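Local coordinates for protein putative transcriptional regulator (Streptomyces coelicolor, PDB 2ZB9) that probably acts as a TetR-family transcription factor, binding regulatory DNA through an N-terminal helix-turn-helix domain, at residues D81-P86 with T103-R108; A42-E47 with A69-G74. All coordinates share one frame; numbering follows the deposited sequence.

Contact 1: D81-P86 with T103-R108; sequences DTLAFP and THVMTR
Thr82 and Leu83, in the last turn of helix 67-83, both lean on one methyl of Val105 in helix 91-108. The contact between the two segments is wholly apolar, with no hydrogen bond across it, and buries 106 Å² in all. Val105 CG2 lies 4.0 Å from Thr82 CG2 and equally far from Leu83 CD2, so a single branch meets two consecutive side chains. Thr82 sends its methyl across because CG2 stands anti to the backbone N while OG1 (chi1 -52°) turns back beside that N, which keeps the hydroxyl off the apolar surface. Leu83 starts out along the interface and reaches Val105 only with its CD2 branch; it also touches Phe102 and Tyr136.

The polar bonds near the contact do not cross between the segments. Thr103 O is gripped from opposite faces of its carbonyl plane by Thr107 N and by Thr107 OG1, the latter at 2.7 Å. Leu83 O accepts from Gln98 NE2 and Arg140 NH2. The arrangement packs the helix that connects the DNA-binding domain to the all-helical C-terminal domain of a TetR-family regulator against a helix of the latter.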
loop_
_atom_site.group_PDB
_atom_site.type_symbol
_atom_site.label_atom_id
_atom_site.label_comp_id
_atom_site.label_asym_id
_atom_site.label_seq_id
_atom_site.Cartn_x
_atom_site.Cartn_y
_atom_site.Cartn_z
ATOM N N ASP A 81 3.538 -16.943 13.735
ATOM C CA ASP A 81 2.491 -17.711 14.403
ATOM C C ASP A 81 1.189 -16.933 14.507
ATOM O O ASP A 81 0.105 -17.455 14.235
ATOM C CB ASP A 81 2.942 -18.124 15.804
ATOM C CG ASP A 81 4.028 -19.186 15.781
ATOM O OD1 ASP A 81 4.395 -19.683 16.867
ATOM O OD2 ASP A 81 4.516 -19.529 14.681
ATOM N N THR A 82 1.305 -15.677 14.912
ATOM C CA THR A 82 0.155 -14.802 15.066
ATOM C C THR A 82 -0.579 -14.548 13.746
ATOM O O THR A 82 -1.801 -14.396 13.738
ATOM C CB THR A 82 0.591 -13.451 15.655
ATOM O OG1 THR A 82 1.352 -13.681 16.849
ATOM C CG2 THR A 82 -0.618 -12.593 15.990
ATOM N N LEU A 83 0.158 -14.503 12.635
ATOM C CA LEU A 83 -0.461 -14.233 11.337
ATOM C C LEU A 83 -0.737 -15.473 10.493
ATOM O O LEU A 83 -1.163 -15.357 9.343
ATOM C CB LEU A 83 0.389 -13.249 10.525
ATOM C CG LEU A 83 0.634 -11.873 11.150
ATOM C CD1 LEU A 83 1.402 -10.997 10.163
ATOM C CD2 LEU A 83 -0.705 -11.220 11.514
ATOM N N ALA A 84 -0.509 -16.651 11.063
ATOM C CA ALA A 84 -0.756 -17.901 10.346
ATOM C C ALA A 84 -2.235 -18.014 9.964
ATOM O O ALA A 84 -3.108 -17.491 10.663
ATOM C CB ALA A 84 -0.344 -19.100 11.215
ATOM N N PHE A 85 -2.512 -18.719 8.869
ATOM C CA PHE A 85 -3.881 -18.877 8.389
ATOM C C PHE A 85 -4.646 -20.068 8.937
ATOM O O PHE A 85 -4.215 -21.213 8.805
ATOM C CB PHE A 85 -3.923 -18.967 6.855
ATOM C CG PHE A 85 -3.733 -17.651 6.164
ATOM C CD1 PHE A 85 -2.457 -17.133 5.957
ATOM C CD2 PHE A 85 -4.836 -16.898 5.769
ATOM C CE1 PHE A 85 -2.280 -15.881 5.374
ATOM C CE2 PHE A 85 -4.668 -15.651 5.188
ATOM C CZ PHE A 85 -3.381 -15.140 4.990
ATOM N N PRO A 86 -5.797 -19.811 9.567
ATOM C CA PRO A 86 -6.570 -20.935 10.091
ATOM C C PRO A 86 -7.056 -21.656 8.841
ATOM O O PRO A 86 -7.294 -21.017 7.817
ATOM C CB PRO A 86 -7.727 -20.252 10.820
ATOM C CG PRO A 86 -7.175 -18.910 11.187
ATOM C CD PRO A 86 -6.405 -18.526 9.950
ATOM N N THR A 103 -4.730 -6.957 11.615
ATOM C CA THR A 103 -5.092 -5.602 12.000
ATOM C C THR A 103 -4.603 -5.281 13.406
ATOM O O THR A 103 -4.117 -4.182 13.667
ATOM C CB THR A 103 -6.622 -5.401 11.912
ATOM O OG1 THR A 103 -7.011 -5.404 10.533
ATOM C CG2 THR A 103 -7.039 -4.077 12.546
ATOM N N HIS A 104 -4.729 -6.241 14.314
ATOM C CA HIS A 104 -4.274 -6.037 15.680
ATOM C C HIS A 104 -2.772 -5.755 15.660
ATOM O O HIS A 104 -2.300 -4.795 16.270
ATOM C CB HIS A 104 -4.548 -7.277 16.530
ATOM C CG HIS A 104 -4.000 -7.181 17.921
ATOM N ND1 HIS A 104 -4.640 -6.492 18.928
ATOM C CD2 HIS A 104 -2.851 -7.654 18.459
ATOM C CE1 HIS A 104 -3.907 -6.543 20.028
ATOM N NE2 HIS A 104 -2.817 -7.242 19.769
ATOM N N VAL A 105 -2.024 -6.597 14.953
ATOM C CA VAL A 105 -0.581 -6.418 14.850
ATOM C C VAL A 105 -0.215 -5.055 14.276
ATOM O O VAL A 105 0.635 -4.348 14.819
ATOM C CB VAL A 105 0.063 -7.504 13.949
ATOM C CG1 VAL A 105 1.506 -7.113 13.606
ATOM C CG2 VAL A 105 0.050 -8.851 14.663
ATOM N N MET A 106 -0.871 -4.681 13.183
ATOM C CA MET A 106 -0.576 -3.418 12.509
ATOM C C MET A 106 -1.019 -2.123 13.194
ATOM O O MET A 106 -0.431 -1.066 12.945
ATOM C CB MET A 106 -1.144 -3.459 11.088
ATOM C CG MET A 106 -0.605 -4.613 10.236
ATOM S SD MET A 106 1.204 -4.590 10.088
ATOM C CE MET A 106 1.416 -3.287 8.913
ATOM N N THR A 107 -2.029 -2.190 14.060
ATOM C CA THR A 107 -2.531 -0.981 14.722
ATOM C C THR A 107 -2.339 -0.907 16.237
ATOM O O THR A 107 -2.290 0.188 16.800
ATOM C CB THR A 107 -4.048 -0.788 14.464
ATOM O OG1 THR A 107 -4.764 -1.903 15.007
ATOM C CG2 THR A 107 -4.345 -0.681 12.979
ATOM N N ARG A 108 -2.246 -2.057 16.896
ATOM C CA ARG A 108 -2.102 -2.100 18.355
ATOM C C ARG A 108 -0.755 -2.649 18.804
ATOM O O ARG A 108 -0.581 -3.011 19.963
ATOM C CB ARG A 108 -3.218 -2.964 18.949
ATOM C CG ARG A 108 -4.605 -2.570 18.472
ATOM C CD ARG A 108 -5.001 -1.211 19.018
ATOM N NE ARG A 108 -5.999 -0.550 18.181
ATOM C CZ ARG A 108 -6.706 0.511 18.559
ATOM N NH1 ARG A 108 -6.529 1.031 19.768
ATOM N NH2 ARG A 108 -7.581 1.061 17.724
#

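Contact 2: A42-E47 with A69-G74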
loop_
_atom_site.group_PDB
_atom_site.type_symbol
_atom_site.label_atom_id
_atom_site.label_comp_id
_atom_site.label_asym_id
_atom_site.label_seq_id
_atom_site.Cartn_x
_atom_site.Cartn_y
_atom_site.Cartn_z
ATOM N N ALA A 42 15.391 1.364 14.606
ATOM C CA ALA A 42 16.563 2.214 14.779
ATOM C C ALA A 42 17.488 1.665 15.870
ATOM O O ALA A 42 18.705 1.834 15.807
ATOM C CB ALA A 42 16.126 3.657 15.116
ATOM N N GLN A 43 16.897 0.997 16.856
ATOM C CA GLN A 43 17.645 0.423 17.968
ATOM C C GLN A 43 18.326 -0.900 17.635
ATOM O O GLN A 43 19.234 -1.333 18.350
ATOM C CB GLN A 43 16.717 0.218 19.169
ATOM C CG GLN A 43 16.308 1.500 19.880
ATOM C CD GLN A 43 17.470 2.146 20.610
ATOM O OE1 GLN A 43 18.188 2.988 20.054
ATOM N NE2 GLN A 43 17.676 1.740 21.862
ATOM N N LEU A 44 17.893 -1.541 16.554
ATOM C CA LEU A 44 18.470 -2.818 16.164
ATOM C C LEU A 44 19.869 -2.681 15.569
ATOM O O LEU A 44 20.075 -1.939 14.607
ATOM C CB LEU A 44 17.558 -3.522 15.157
ATOM C CG LEU A 44 17.991 -4.918 14.700
ATOM C CD1 LEU A 44 17.959 -5.875 15.886
ATOM C CD2 LEU A 44 17.057 -5.413 13.592
ATOM N N THR A 45 20.829 -3.393 16.157
ATOM C CA THR A 45 22.205 -3.381 15.668
ATOM C C THR A 45 22.783 -4.793 15.746
ATOM O O THR A 45 22.365 -5.603 16.576
ATOM C CB THR A 45 23.129 -2.463 16.511
ATOM O OG1 THR A 45 23.279 -3.025 17.820
ATOM C CG2 THR A 45 22.559 -1.053 16.623
ATOM N N PHE A 46 23.745 -5.080 14.881
ATOM C CA PHE A 46 24.395 -6.387 14.881
ATOM C C PHE A 46 25.133 -6.590 16.206
ATOM O O PHE A 46 25.128 -7.682 16.767
ATOM C CB PHE A 46 25.371 -6.476 13.703
ATOM C CG PHE A 46 24.706 -6.772 12.385
ATOM C CD1 PHE A 46 24.549 -8.085 11.952
ATOM C CD2 PHE A 46 24.223 -5.741 11.584
ATOM C CE1 PHE A 46 23.922 -8.372 10.737
ATOM C CE2 PHE A 46 23.592 -6.015 10.364
ATOM C CZ PHE A 46 23.441 -7.335 9.940
ATOM N N GLU A 47 25.750 -5.520 16.704
ATOM C CA GLU A 47 26.489 -5.562 17.967
ATOM C C GLU A 47 25.561 -5.883 19.133
ATOM O O GLU A 47 25.934 -6.593 20.067
ATOM C CB GLU A 47 27.169 -4.212 18.227
ATOM C CG GLU A 47 28.688 -4.221 18.102
ATOM C CD GLU A 47 29.201 -3.362 16.954
ATOM O OE1 GLU A 47 30.433 -3.145 16.871
ATOM O OE2 GLU A 47 28.377 -2.907 16.131
ATOM N N ALA A 69 18.023 -6.675 6.164
ATOM C CA ALA A 69 17.738 -8.104 6.108
ATOM C C ALA A 69 17.568 -8.680 7.510
ATOM O O ALA A 69 16.733 -9.565 7.731
ATOM C CB ALA A 69 18.859 -8.836 5.383
ATOM N N LEU A 70 18.363 -8.182 8.452
ATOM C CA LEU A 70 18.292 -8.653 9.830
ATOM C C LEU A 70 16.923 -8.332 10.424
ATOM O O LEU A 70 16.261 -9.199 10.990
ATOM C CB LEU A 70 19.386 -8.001 10.678
ATOM C CG LEU A 70 19.460 -8.459 12.136
ATOM C CD1 LEU A 70 19.859 -9.927 12.198
ATOM C CD2 LEU A 70 20.471 -7.611 12.886
ATOM N N ALA A 71 16.499 -7.083 10.284
ATOM C CA ALA A 71 15.209 -6.661 10.809
ATOM C C ALA A 71 14.040 -7.401 10.158
ATOM O O ALA A 71 13.169 -7.909 10.864
ATOM C CB ALA A 71 15.044 -5.162 10.630
ATOM N N LEU A 72 14.029 -7.472 8.826
ATOM C CA LEU A 72 12.944 -8.140 8.095
ATOM C C LEU A 72 12.801 -9.620 8.426
ATOM O O LEU A 72 11.691 -10.114 8.621
ATOM C CB LEU A 72 13.128 -8.002 6.575
ATOM C CG LEU A 72 12.614 -6.796 5.771
ATOM C CD1 LEU A 72 11.207 -6.419 6.233
ATOM C CD2 LEU A 72 13.542 -5.628 5.919
ATOM N N ASP A 73 13.917 -10.337 8.469
ATOM C CA ASP A 73 13.874 -11.763 8.773
ATOM C C ASP A 73 13.394 -11.960 10.211
ATOM O O ASP A 73 12.574 -12.838 10.486
ATOM C CB ASP A 73 15.258 -12.383 8.581
ATOM C CG ASP A 73 15.205 -13.881 8.310
ATOM O OD1 ASP A 73 14.094 -14.451 8.205
ATOM O OD2 ASP A 73 16.291 -14.488 8.190
ATOM N N GLY A 74 13.898 -11.138 11.128
ATOM C CA GLY A 74 13.467 -11.255 12.512
ATOM C C GLY A 74 11.986 -10.923 12.634
ATOM O O GLY A 74 11.239 -11.580 13.369
#
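Leu44, just before the predicted helix-turn-helix, and Phe46, at its start, both pack on Leu70 of helix 67-83. The tight part is built by these three side chains and Ala71. Leu44 sets off toward helix 67-83, its CG anti to the backbone N (chi1 -177°), and its CD2 branch comes down on Ala71, 3.6 Å from Ala71 CA and just as close to Ala71 CB. The small alanine lets the leucine methyl settle against the helix backbone here. Beside it Leu70 CD2 packs against Leu44 CG at 4.1 Å, the two leucines meeting at a slant. The same CD2 then serves the aromatic ring: it sits over one face of Phe46, 4.0 Å from the ring centroid and only 6° off the normal, a well-centred CH-pi contact. Phe46 and Leu70 run past each other in opposite directions, which also brings Phe46 CZ to 4.2 Å from Leu70 CB. Val32 and Val49 extend this apolar cluster into helices 20-39 and 46-53.

The solvent side is looser and polar. Partly exposed Thr45 turns away from helix 67-83, and its OG1 caps Arg48 N at the start of helix 46-53. Exposed Glu47 forms a salt bridge through OE1 with Lys57 NZ, linking helix 46-53 to helix 57-63. Asp73 is, by contrast, a buried charge on helix 67-83, its OD2 held by Arg25 NH2 and Trp64 NE1.

Between the two segments the contact is apolar, so it rests mainly on dispersion and fit; a weak hydrogen bond from Lys67 NZ to Leu44 O adds a polar link nearby. Such packing is consistent with a helix-turn-helix packed against the helix that leads to the C-terminal domain.

In the fold
Contacts 1 and 2 lie in series along the chain and share helix 67-83, contact 2 near its N-terminal end and contact 1 at its C-terminal end, with centres about 21 Å apart and no touch between them. Both are mostly buried and purely apolar between their segments, but contact 2 buries twice the surface and adds an aromatic face, as befits the core of the small DNA-binding domain. Contact 1 is sparer, methyl against methyl, with exposed Thr82 at its margin, although it sits nearer the centre of the chain. Tyr136 of helix 126-153 touches both Leu72 and Leu83, so one helix packs beside the two contacts.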